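Local coordinates for protein aminoglycoside N(6')acetyltransferase (Legionella pneumophila subsp. pneumophila, PDB 3F5B) that probably transfers an acyl group, most likely acetyl from acetyl-CoA to an amine such as the 6'-amino group of an aminoglycoside, as a GNAT-fold enzyme, at residues V130-E135 / A148-I153; F156-S159 / P164-K167. All blocks are in the same frame, centred on the assembly; numbering follows the deposited sequence.

Both contacts lie in the C-terminal half of the GNAT fold, on the same side of the chain's centre, with their own centres about 12 Å apart. Contact 1 comes first along the chain: residues 130-135 run from the end of strand 129-132 into the loop beyond, and helix 139-148 leads on to 148-153. Contact 2 then joins the far end of strand 151-158 to the start of strand 164-171. That last strand sits between 129-132 and 151-158 in the mixed sheet, so it links the two contacts, with probable backbone hydrogen bonds from I153 N to K167 O and from Y166 N to P134 O. Contact 1 is buried beside the cyclohexane pocket, whereas contact 2 belongs to the partly exposed edge of the sheet.

Contact 1: V130-E135 / A148-I153; sequences VLINPE and AGFEII. With CHX (cyclohexane), chain D.
The phenyl ring of F150 lies against I132 and V130, and these two branched side chains meet different parts of it. I132 lays its CG2 methyl over one face in a CH-pi contact, 3.7 Å from the ring centroid and 20° off the normal; the methyl is displaced toward the rim, so CG2 is closest to F150 CD1, at 3.5 Å. V130 instead brings CG1 to the ring edge, in plane, 3.7 Å from F150 CZ. The V130 carbonyl oxygen also approaches the ring obliquely, 3.5 Å from F150 CE1.

The branching of I132 explains its two roles. Its CG2 is set between the backbone N and the carbonyl carbon, toward F150, while CG1 lies anti to the backbone N (chi1 -158°) and carries the other arm to the bound cyclohexane, with I132 CG1 4.0 Å from the ligand's C4. P134 borders the same ligand, its CA 3.9 Å from cyclohexane C6, and Y145 of helix 139-148 touches I132, P134 and F150 alike.

Further out, strand 129-132 is held by backbone hydrogen bonds to L170 and M168 on one neighbour and to V95 and L97 on the other. F150 is delivered from the end of helix 139-148 by a Schellman motif, in which G149 takes a positive phi (105°) at which glycine, lacking a CB, avoids the carbonyl oxygen of the residue before. The path is a beta-alpha-beta crossover from strand 129-132 through helix 139-148 to strand 151-158, with strand 164-171 between the two; F150, just before strand 151-158, turns its ring onto V130 and I132.

With carbon surfaces doing nearly all the touching, the contact is held by dispersion and the exclusion of water, and the same apolar character extends through I132 into a pocket able to take a hydrocarbon as plain as cyclohexane.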
# COMPACT_ATOMS: atom_id res chain seq x y z
N VAL A 130 7.01 6.75 4.62
CA VAL A 130 6.38 5.69 3.82
C VAL A 130 6.93 5.78 2.40
O VAL A 130 7.06 6.87 1.84
CB VAL A 130 4.81 5.79 3.76
CG1 VAL A 130 4.22 4.66 2.88
CG2 VAL A 130 4.21 5.75 5.17
N LEU A 131 7.23 4.62 1.82
CA LEU A 131 7.68 4.55 0.43
C LEU A 131 6.67 3.78 -0.38
O LEU A 131 6.14 2.76 0.08
CB LEU A 131 9.04 3.87 0.34
CG LEU A 131 10.17 4.51 1.15
CD1 LEU A 131 11.37 3.56 1.19
CD2 LEU A 131 10.55 5.88 0.58
N ILE A 132 6.41 4.27 -1.59
CA ILE A 132 5.60 3.57 -2.59
C ILE A 132 6.27 3.60 -3.96
O ILE A 132 6.95 4.57 -4.30
CB ILE A 132 4.14 4.10 -2.61
CG1 ILE A 132 3.20 3.07 -3.22
CG2 ILE A 132 4.04 5.48 -3.27
CD1 ILE A 132 1.71 3.20 -2.67
N ASN A 133 6.07 2.53 -4.74
CA ASN A 133 6.93 2.29 -5.91
C ASN A 133 6.17 1.95 -7.21
O ASN A 133 6.33 0.85 -7.72
CB ASN A 133 7.90 1.16 -5.58
CG ASN A 133 8.90 1.56 -4.50
OD1 ASN A 133 9.83 2.31 -4.76
ND2 ASN A 133 8.68 1.08 -3.27
N PRO A 134 5.34 2.88 -7.73
CA PRO A 134 4.55 2.46 -8.90
C PRO A 134 5.34 2.46 -10.20
O PRO A 134 6.37 3.16 -10.31
CB PRO A 134 3.46 3.53 -8.97
CG PRO A 134 4.18 4.77 -8.49
CD PRO A 134 4.97 4.25 -7.30
N GLU A 135 4.89 1.64 -11.14
CA GLU A 135 5.37 1.66 -12.53
C GLU A 135 5.06 3.04 -13.12
O GLU A 135 3.95 3.55 -12.96
CB GLU A 135 4.62 0.58 -13.31
CG GLU A 135 5.09 0.39 -14.72
CD GLU A 135 4.38 -0.75 -15.41
OE1 GLU A 135 3.66 -1.53 -14.77
OE2 GLU A 135 4.59 -0.90 -16.63
N ALA A 148 -1.91 12.33 -2.56
CA ALA A 148 -1.79 11.92 -1.17
C ALA A 148 -0.59 12.56 -0.50
O ALA A 148 -0.46 12.51 0.72
CB ALA A 148 -1.72 10.37 -1.06
N GLY A 149 0.27 13.22 -1.27
CA GLY A 149 1.44 13.87 -0.68
C GLY A 149 2.76 13.17 -0.91
O GLY A 149 3.80 13.64 -0.43
N PHE A 150 2.75 12.04 -1.62
CA PHE A 150 4.01 11.36 -1.98
C PHE A 150 4.80 12.17 -3.01
O PHE A 150 4.22 12.74 -3.94
CB PHE A 150 3.76 9.96 -2.56
CG PHE A 150 3.42 8.90 -1.53
CD1 PHE A 150 4.42 8.11 -0.96
CD2 PHE A 150 2.09 8.67 -1.16
CE1 PHE A 150 4.14 7.13 -0.03
CE2 PHE A 150 1.76 7.69 -0.22
CZ PHE A 150 2.80 6.90 0.36
N GLU A 151 6.11 12.21 -2.86
CA GLU A 151 6.96 12.91 -3.81
C GLU A 151 7.93 11.94 -4.50
O GLU A 151 8.47 11.06 -3.86
CB GLU A 151 7.75 14.02 -3.09
CG GLU A 151 6.87 15.24 -2.76
CD GLU A 151 7.66 16.40 -2.16
OE1 GLU A 151 8.64 16.15 -1.40
OE2 GLU A 151 7.29 17.56 -2.43
N ILE A 152 8.12 12.11 -5.81
CA ILE A 152 9.06 11.27 -6.58
C ILE A 152 10.47 11.57 -6.13
O ILE A 152 10.92 12.72 -6.15
CB ILE A 152 8.91 11.49 -8.10
CG1 ILE A 152 7.51 11.07 -8.57
CG2 ILE A 152 9.99 10.73 -8.89
CD1 ILE A 152 7.13 11.64 -9.98
N ILE A 153 11.17 10.55 -5.64
CA ILE A 153 12.54 10.81 -5.23
C ILE A 153 13.57 10.11 -6.12
O ILE A 153 14.78 10.32 -5.95
CB ILE A 153 12.79 10.47 -3.73
CG1 ILE A 153 12.43 9.02 -3.43
CG2 ILE A 153 12.01 11.44 -2.81
CD1 ILE A 153 13.16 8.43 -2.21
C1 CHX D . 0.97 -1.40 -7.96
C2 CHX D . 0.10 -1.50 -6.70
C3 CHX D . 0.90 -1.18 -5.44
C4 CHX D . 1.37 0.28 -5.42
C5 CHX D . 1.66 0.83 -6.83
C6 CHX D . 2.00 -0.25 -7.87

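Contact 2: F156-S159 / P164-K167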
# COMPACT_ATOMS: atom_id res chain seq x y z
N PHE A 156 13.76 3.77 -11.03
CA PHE A 156 14.49 2.51 -11.03
C PHE A 156 13.83 1.52 -11.96
O PHE A 156 12.69 1.73 -12.43
CB PHE A 156 14.62 1.94 -9.61
CG PHE A 156 13.32 1.46 -9.01
CD1 PHE A 156 12.96 0.11 -9.09
CD2 PHE A 156 12.47 2.35 -8.36
CE1 PHE A 156 11.77 -0.36 -8.52
CE2 PHE A 156 11.26 1.88 -7.78
CZ PHE A 156 10.92 0.53 -7.85
N ILE A 157 14.56 0.43 -12.22
CA ILE A 157 14.10 -0.66 -13.06
C ILE A 157 13.88 -1.82 -12.09
O ILE A 157 14.83 -2.30 -11.45
CB ILE A 157 15.14 -1.03 -14.15
CG1 ILE A 157 15.46 0.16 -15.09
CG2 ILE A 157 14.69 -2.21 -14.98
CD1 ILE A 157 14.23 0.64 -16.00
N ALA A 158 12.63 -2.27 -11.98
CA ALA A 158 12.25 -3.24 -10.93
C ALA A 158 12.71 -4.64 -11.30
O ALA A 158 12.52 -5.04 -12.44
CB ALA A 158 10.74 -3.22 -10.74
N SER A 159 13.27 -5.38 -10.33
CA SER A 159 13.78 -6.72 -10.62
C SER A 159 12.67 -7.65 -11.11
O SER A 159 12.91 -8.50 -11.96
CB SER A 159 14.51 -7.33 -9.41
OG SER A 159 13.67 -7.33 -8.28
N PRO A 164 10.58 1.02 -16.27
CA PRO A 164 10.77 2.11 -15.31
C PRO A 164 9.67 2.24 -14.25
O PRO A 164 8.47 2.08 -14.55
CB PRO A 164 10.86 3.36 -16.21
CG PRO A 164 11.36 2.81 -17.54
CD PRO A 164 10.56 1.52 -17.65
N HIS A 165 10.11 2.53 -13.02
CA HIS A 165 9.24 2.76 -11.86
C HIS A 165 9.75 4.00 -11.13
O HIS A 165 10.92 4.37 -11.26
CB HIS A 165 9.29 1.58 -10.86
CG HIS A 165 8.72 0.30 -11.38
ND1 HIS A 165 7.63 -0.33 -10.81
CD2 HIS A 165 9.10 -0.49 -12.41
CE1 HIS A 165 7.36 -1.44 -11.47
NE2 HIS A 165 8.25 -1.56 -12.44
N TYR A 166 8.88 4.65 -10.38
CA TYR A 166 9.28 5.76 -9.52
C TYR A 166 9.49 5.22 -8.10
O TYR A 166 8.80 4.32 -7.69
CB TYR A 166 8.17 6.80 -9.43
CG TYR A 166 8.03 7.71 -10.64
CD1 TYR A 166 9.14 8.36 -11.17
CD2 TYR A 166 6.77 7.95 -11.21
CE1 TYR A 166 9.01 9.24 -12.28
CE2 TYR A 166 6.61 8.83 -12.33
CZ TYR A 166 7.74 9.46 -12.84
OH TYR A 166 7.61 10.29 -13.90
N LYS A 167 10.43 5.81 -7.37
CA LYS A 167 10.48 5.65 -5.94
C LYS A 167 9.83 6.92 -5.40
O LYS A 167 10.24 8.03 -5.78
CB LYS A 167 11.93 5.54 -5.50
CG LYS A 167 12.16 4.52 -4.41
CD LYS A 167 13.56 4.59 -3.80
CE LYS A 167 13.60 3.83 -2.49
NZ LYS A 167 14.41 4.60 -1.47
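F156 and H165 are joined first through their backbones, as an antiparallel hydrogen-bonded pair: F156 N gives to H165 O at 2.9 Å, and H165 N returns the bond to F156 O at 2.8 Å. The P164 CA adds a CA-H...O contact to F156 O. Proline suits the neighbouring non-hydrogen-bonded position opposite I157, where the strand pairing asks for no N-H.

Aromatic contacts follow. H165 CB sits over one face of the F156 ring, 3.8 Å from its centroid, while A158 CB covers a face of the imidazole, 3.7 Å from that ring's centroid. The F156 CG occupies the slot between backbone N and carbonyl carbon (chi1 69°), which swings the phenyl across toward H165. The two rings are near parallel, at 25°, but slid so far apart that they barely overlap.

These pairs lie at the connection end of the hairpin of strands 151-158 and 164-171, which closes one edge of the GNAT sheet. On the side of I157 and P164 the touch is aliphatic, I157 CD1 to P164 CG at 3.9 Å.

Polar ends look outside the pair: H165 NE2 is hydrogen-bonded to H161 O in the connection between the two strands, and K167 NZ reaches Y90 OH.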